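Local coordinates for protein SAP-like pentraxin (Limulus polyphemus, PDB 3FLP) that binds two calcium ions per subunit and, as an invertebrate lectin of the pentraxin family, probably recognises sugar ligands in a doubly stacked heptameric ring, at residues A[12-17]-A[156-161]; A[19-24]-A[142-147]. All coordinates share one frame; numbering follows the deposited sequence.

Interaction 1: residues A[12-17]-A[156-161]. With CA (calcium ion), chain P.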
loop_
_atom_site.group_PDB
_atom_site.type_symbol
_atom_site.label_atom_id
_atom_site.label_comp_id
_atom_site.label_asym_id
_atom_site.label_seq_id
_atom_site.Cartn_x
_atom_site.Cartn_y
_atom_site.Cartn_z
ATOM N N PRO A 12 -29.476 -38.458 11.578
ATOM C CA PRO A 12 -30.380 -39.196 10.684
ATOM C C PRO A 12 -31.785 -39.513 11.166
ATOM O O PRO A 12 -32.768 -39.260 10.463
ATOM C CB PRO A 12 -29.595 -40.470 10.371
ATOM C CG PRO A 12 -28.165 -40.048 10.545
ATOM C CD PRO A 12 -28.244 -39.235 11.799
ATOM N N GLY A 13 -31.877 -40.085 12.357
ATOM C CA GLY A 13 -33.165 -40.469 12.898
ATOM C C GLY A 13 -32.868 -41.517 13.949
ATOM O O GLY A 13 -31.919 -42.293 13.810
ATOM N N THR A 14 -33.673 -41.549 15.000
ATOM C CA THR A 14 -33.442 -42.489 16.078
ATOM C C THR A 14 -34.433 -43.650 16.137
ATOM O O THR A 14 -35.631 -43.486 15.910
ATOM C CB THR A 14 -33.450 -41.747 17.442
ATOM O OG1 THR A 14 -32.416 -40.753 17.457
ATOM C CG2 THR A 14 -33.227 -42.720 18.590
ATOM N N GLN A 15 -33.908 -44.831 16.433
ATOM C CA GLN A 15 -34.727 -46.022 16.585
ATOM C C GLN A 15 -33.932 -47.054 17.362
ATOM O O GLN A 15 -32.964 -47.618 16.853
ATOM C CB GLN A 15 -35.150 -46.597 15.234
ATOM C CG GLN A 15 -36.082 -47.792 15.385
ATOM C CD GLN A 15 -36.750 -48.194 14.088
ATOM O OE1 GLN A 15 -36.088 -48.595 13.128
ATOM N NE2 GLN A 15 -38.076 -48.083 14.049
ATOM N N ASN A 16 -34.341 -47.273 18.607
ATOM C CA ASN A 16 -33.688 -48.234 19.489
ATOM C C ASN A 16 -33.294 -49.466 18.681
ATOM O O ASN A 16 -34.092 -49.969 17.891
ATOM C CB ASN A 16 -34.641 -48.632 20.618
ATOM C CG ASN A 16 -33.938 -49.368 21.739
ATOM O OD1 ASN A 16 -33.369 -50.437 21.533
ATOM N ND2 ASN A 16 -33.971 -48.794 22.935
ATOM N N PRO A 17 -32.061 -49.975 18.870
ATOM C CA PRO A 17 -31.014 -49.501 19.784
ATOM C C PRO A 17 -30.062 -48.448 19.202
ATOM O O PRO A 17 -28.992 -48.204 19.767
ATOM C CB PRO A 17 -30.278 -50.785 20.129
ATOM C CG PRO A 17 -30.232 -51.463 18.787
ATOM C CD PRO A 17 -31.648 -51.241 18.230
ATOM N N GLN A 156 -38.214 -41.126 21.879
ATOM C CA GLN A 156 -39.206 -40.060 21.822
ATOM C C GLN A 156 -38.678 -38.693 22.263
ATOM O O GLN A 156 -39.367 -37.687 22.124
ATOM C CB GLN A 156 -40.447 -40.439 22.632
ATOM C CG GLN A 156 -41.302 -41.508 21.953
ATOM C CD GLN A 156 -42.624 -41.752 22.670
ATOM O OE1 GLN A 156 -42.651 -42.178 23.832
ATOM N NE2 GLN A 156 -43.732 -41.481 21.979
ATOM N N GLU A 157 -37.455 -38.649 22.781
ATOM C CA GLU A 157 -36.871 -37.381 23.210
ATOM C C GLU A 157 -35.658 -36.992 22.359
ATOM O O GLU A 157 -35.000 -35.982 22.623
ATOM C CB GLU A 157 -36.484 -37.454 24.687
ATOM C CG GLU A 157 -37.677 -37.719 25.606
ATOM C CD GLU A 157 -37.279 -37.893 27.064
ATOM O OE1 GLU A 157 -36.331 -38.651 27.333
ATOM O OE2 GLU A 157 -37.920 -37.282 27.946
ATOM N N SER A 158 -35.373 -37.786 21.329
ATOM C CA SER A 158 -34.240 -37.505 20.456
ATOM C C SER A 158 -34.550 -36.365 19.492
ATOM O O SER A 158 -35.712 -36.024 19.260
ATOM C CB SER A 158 -33.859 -38.753 19.655
ATOM O OG SER A 158 -34.820 -39.021 18.653
ATOM N N TRP A 159 -33.502 -35.771 18.934
ATOM C CA TRP A 159 -33.671 -34.685 17.981
ATOM C C TRP A 159 -32.959 -35.064 16.692
ATOM O O TRP A 159 -31.765 -35.357 16.703
ATOM C CB TRP A 159 -33.068 -33.389 18.516
ATOM C CG TRP A 159 -33.353 -32.208 17.635
ATOM C CD1 TRP A 159 -34.477 -31.431 17.644
ATOM C CD2 TRP A 159 -32.513 -31.684 16.598
ATOM N NE1 TRP A 159 -34.392 -30.458 16.681
ATOM C CE2 TRP A 159 -33.198 -30.588 16.022
ATOM C CE3 TRP A 159 -31.249 -32.034 16.099
ATOM C CZ2 TRP A 159 -32.659 -29.833 14.969
ATOM C CZ3 TRP A 159 -30.711 -31.280 15.051
ATOM C CH2 TRP A 159 -31.421 -30.191 14.500
ATOM N N SER A 160 -33.694 -35.062 15.588
ATOM C CA SER A 160 -33.114 -35.394 14.295
ATOM C C SER A 160 -33.050 -34.146 13.426
ATOM O O SER A 160 -33.947 -33.306 13.462
ATOM C CB SER A 160 -33.942 -36.480 13.604
ATOM O OG SER A 160 -33.847 -37.701 14.318
ATOM N N GLY A 161 -31.980 -34.036 12.649
ATOM C CA GLY A 161 -31.797 -32.890 11.783
ATOM C C GLY A 161 -30.317 -32.631 11.619
ATOM O O GLY A 161 -29.495 -33.500 11.910
HETATM CA CA CA P . -35.085 -39.384 29.212
HETATM O O HOH W 1 -36.899 -38.194 30.150
HETATM O O HOH W 2 -33.513 -40.293 27.695
#

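Interaction 2: residues A[19-24]-A[142-147]. With CA (calcium ion), chain O; CA (calcium ion), chain P.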
loop_
_atom_site.group_PDB
_atom_site.type_symbol
_atom_site.label_atom_id
_atom_site.label_comp_id
_atom_site.label_asym_id
_atom_site.label_seq_id
_atom_site.Cartn_x
_atom_site.Cartn_y
_atom_site.Cartn_z
ATOM N N PHE A 19 -29.014 -44.726 18.561
ATOM C CA PHE A 19 -29.234 -43.356 19.023
ATOM C C PHE A 19 -28.106 -42.426 18.557
ATOM O O PHE A 19 -27.138 -42.191 19.283
ATOM C CB PHE A 19 -29.321 -43.307 20.559
ATOM C CG PHE A 19 -30.372 -44.214 21.149
ATOM C CD1 PHE A 19 -30.090 -45.555 21.410
ATOM C CD2 PHE A 19 -31.641 -43.725 21.451
ATOM C CE1 PHE A 19 -31.063 -46.396 21.967
ATOM C CE2 PHE A 19 -32.619 -44.554 22.004
ATOM C CZ PHE A 19 -32.331 -45.891 22.262
ATOM N N PRO A 20 -28.208 -41.888 17.334
ATOM C CA PRO A 20 -27.138 -40.994 16.876
ATOM C C PRO A 20 -26.936 -39.833 17.853
ATOM O O PRO A 20 -27.900 -39.192 18.273
ATOM C CB PRO A 20 -27.622 -40.548 15.492
ATOM C CG PRO A 20 -29.121 -40.704 15.577
ATOM C CD PRO A 20 -29.283 -41.990 16.334
ATOM N N HIS A 21 -25.687 -39.577 18.227
ATOM C CA HIS A 21 -25.403 -38.499 19.166
ATOM C C HIS A 21 -23.930 -38.133 19.224
ATOM O O HIS A 21 -23.073 -38.811 18.666
ATOM C CB HIS A 21 -25.830 -38.896 20.587
ATOM C CG HIS A 21 -24.936 -39.922 21.220
ATOM N ND1 HIS A 21 -24.953 -41.254 20.860
ATOM C CD2 HIS A 21 -23.987 -39.807 22.181
ATOM C CE1 HIS A 21 -24.056 -41.915 21.573
ATOM N NE2 HIS A 21 -23.457 -41.060 22.383
ATOM N N LEU A 22 -23.657 -37.045 19.931
ATOM C CA LEU A 22 -22.303 -36.570 20.153
ATOM C C LEU A 22 -22.172 -36.462 21.669
ATOM O O LEU A 22 -23.151 -36.168 22.357
ATOM C CB LEU A 22 -22.094 -35.174 19.558
ATOM C CG LEU A 22 -22.452 -34.876 18.103
ATOM C CD1 LEU A 22 -21.971 -33.461 17.756
ATOM C CD2 LEU A 22 -21.801 -35.890 17.191
ATOM N N ARG A 23 -20.977 -36.714 22.186
ATOM C CA ARG A 23 -20.728 -36.583 23.616
ATOM C C ARG A 23 -19.379 -35.895 23.742
ATOM O O ARG A 23 -18.365 -36.407 23.261
ATOM C CB ARG A 23 -20.676 -37.946 24.315
ATOM C CG ARG A 23 -20.560 -37.823 25.845
ATOM C CD ARG A 23 -20.437 -39.182 26.541
ATOM N NE ARG A 23 -19.100 -39.751 26.383
ATOM C CZ ARG A 23 -18.834 -40.887 25.749
ATOM N NH1 ARG A 23 -19.813 -41.595 25.203
ATOM N NH2 ARG A 23 -17.585 -41.315 25.651
ATOM N N PHE A 24 -19.360 -34.728 24.372
ATOM C CA PHE A 24 -18.100 -34.020 24.522
ATOM C C PHE A 24 -17.195 -34.718 25.519
ATOM O O PHE A 24 -17.635 -35.151 26.585
ATOM C CB PHE A 24 -18.352 -32.567 24.907
ATOM C CG PHE A 24 -18.854 -31.738 23.764
ATOM C CD1 PHE A 24 -20.188 -31.800 23.378
ATOM C CD2 PHE A 24 -17.977 -30.950 23.025
ATOM C CE1 PHE A 24 -20.649 -31.086 22.264
ATOM C CE2 PHE A 24 -18.426 -30.230 21.903
ATOM C CZ PHE A 24 -19.767 -30.302 21.526
ATOM N N ILE A 142 -25.257 -34.236 22.633
ATOM C CA ILE A 142 -26.044 -33.524 21.634
ATOM C C ILE A 142 -26.920 -34.499 20.848
ATOM O O ILE A 142 -26.447 -35.542 20.396
ATOM C CB ILE A 142 -25.137 -32.778 20.621
ATOM C CG1 ILE A 142 -24.184 -31.826 21.353
ATOM C CG2 ILE A 142 -25.992 -31.997 19.630
ATOM C CD1 ILE A 142 -24.864 -30.705 22.095
ATOM N N GLY A 143 -28.198 -34.159 20.697
ATOM C CA GLY A 143 -29.094 -35.003 19.924
ATOM C C GLY A 143 -29.912 -36.023 20.690
ATOM O O GLY A 143 -30.850 -36.606 20.135
ATOM N N GLN A 144 -29.558 -36.257 21.950
ATOM C CA GLN A 144 -30.286 -37.205 22.785
ATOM C C GLN A 144 -30.427 -36.610 24.188
ATOM O O GLN A 144 -29.675 -35.713 24.564
ATOM C CB GLN A 144 -29.541 -38.551 22.882
ATOM C CG GLN A 144 -29.284 -39.299 21.568
ATOM C CD GLN A 144 -30.562 -39.775 20.870
ATOM O OE1 GLN A 144 -31.597 -39.983 21.502
ATOM N NE2 GLN A 144 -30.480 -39.967 19.566
ATOM N N GLU A 145 -31.391 -37.115 24.954
ATOM C CA GLU A 145 -31.641 -36.655 26.316
ATOM C C GLU A 145 -31.049 -37.705 27.265
ATOM O O GLU A 145 -31.425 -38.873 27.200
ATOM C CB GLU A 145 -33.158 -36.534 26.522
ATOM C CG GLU A 145 -33.625 -35.539 27.590
ATOM C CD GLU A 145 -33.431 -36.039 29.009
ATOM O OE1 GLU A 145 -33.917 -37.147 29.329
ATOM O OE2 GLU A 145 -32.798 -35.315 29.809
ATOM N N GLN A 146 -30.121 -37.301 28.129
ATOM C CA GLN A 146 -29.491 -38.238 29.072
ATOM C C GLN A 146 -30.322 -38.522 30.325
ATOM O O GLN A 146 -30.879 -37.604 30.931
ATOM C CB GLN A 146 -28.137 -37.701 29.553
ATOM C CG GLN A 146 -27.107 -37.396 28.481
ATOM C CD GLN A 146 -25.911 -36.632 29.040
ATOM O OE1 GLN A 146 -24.999 -37.218 29.626
ATOM N NE2 GLN A 146 -25.924 -35.307 28.877
ATOM N N ASP A 147 -30.399 -39.797 30.704
ATOM C CA ASP A 147 -31.088 -40.204 31.927
ATOM C C ASP A 147 -30.001 -40.773 32.831
ATOM O O ASP A 147 -30.243 -41.156 33.976
ATOM C CB ASP A 147 -32.169 -41.249 31.648
ATOM C CG ASP A 147 -33.422 -40.634 31.070
ATOM O OD1 ASP A 147 -33.660 -39.436 31.337
ATOM O OD2 ASP A 147 -34.176 -41.338 30.366
HETATM CA CA CA O . -33.080 -37.108 31.691
HETATM CA CA CA P . -35.085 -39.384 29.212
HETATM O O HOH W 2 -33.513 -40.293 27.695
HETATM O O HOH W 3 -35.412 -36.972 31.920
HETATM O O HOH W 1 -36.899 -38.194 30.150
#

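Interaction 1: residues A[12-17]-A[156-161]
At the edge of the pentraxin beta-sandwich, the loop after strand 7-11 packs through Gly13 and Thr14 on Ser160 and Ser158 of the segment that runs from the calcium site into strand 161-169. The contact is small, 174 Å² in all, and is made by hydroxyl groups and backbone. Thr14 meets Ser158 side chain to side chain: its CB is 3.3 Å from Ser158 OG, and the two hydroxyl oxygens, Thr14 OG1 and Ser158 OG, approach to 3.2 Å. Each has a firmer partner outside the pair, Gln144 for Thr14 OG1 and the carbonyl of Glu155 for Ser158 OG. Ser158 OG stands between its own backbone N and carbonyl carbon (chi1 72°), on the side facing Thr14. Gly13 has backbone angles (159/147) at which a CB would press on the preceding carbonyl oxygen. Pro12 O accepts a hydrogen bond from Arg32 NH2 of a neighbouring subunit, so this loop also reaches a subunit interface. At the other end, the extended side chain of Glu157 turns to a calcium ion, which OE1 binds at 2.4 Å in company with Glu145, Asp147 and Glu154. Its second oxygen, OE2, accepts a 2.6 Å hydrogen bond from a water that is itself a ligand of that ion. Ser160 OG meets the Gly13 backbone, 3.2 Å from Gly13 CA.

Interaction 2: residues A[19-24]-A[142-147]
Gln144 CG stands anti to its carbonyl carbon (chi1 -60°), and a bend at chi2 (-65°) turns CD toward Phe19 and Pro20. From there NE2 gives Pro20 O a nearly straight hydrogen bond of 3.0 Å; the acceptor lies in the amide plane, whereas the donor is tilted from the carbonyl plane. The same nitrogen is hydrogen-bonded to Thr14 OG1, so two oxygens of the loop leading into strand 21-24 grip one amide. The amide and the Phe19 ring stand perpendicular, with Gln144 OE1 at the ring's edge, 3.7 Å from CD2. Gln144 CG packs on His21 CB at 3.6 Å, while the imidazole leads away from 142-147 and its ND1 donates to Phe19 O in the ring plane, at 2.9 Å. Strands 21-24 and 139-142 are antiparallel neighbours near one end of a sheet of the pentraxin jelly roll, and Leu22 and Ile142 form a hydrogen-bonded pair: Ile142 N to Leu22 O at 2.9 Å, Leu22 N to Ile142 O at 3.2 Å. Their side chains share the sheet face that meets Phe11 of the other sheet, and Ile142 CG1 touches the edge of the Phe24 ring at CE1, 3.7 Å away. After Ile142 the chain leaves the strand and runs to the paired calcium site. There Glu145 OE1 and Asp147 OD1 each bridge both ions, Gln146 O binds one of them, and Asp59 and Asn60 complete that ion's protein ligands. Asp147 OD2 reaches the other ion at 2.4 Å.

Interaction 2 is a buried contact where strand 21-24 and its lead-in meet the end of strand 139-142 and the loop beyond it, built on backbone pairing, apolar side chains and one buried glutamine amide; interaction 1 is partly buried, nearer the surface, and smaller, with hydroxyls against loop backbone. Along the chain, 19-24/142-147 is nested inside the loop closed by 12-17/156-161, and the two touch directly: Gln144 OE1 packs on Ser158 CB, Thr14 CG2 on Phe19 CD2, and Trp159 N and Gly143 O probably form a backbone bond. Both second segments ligate one shared calcium ion; the other ion draws on 142-147 but not on 156-161.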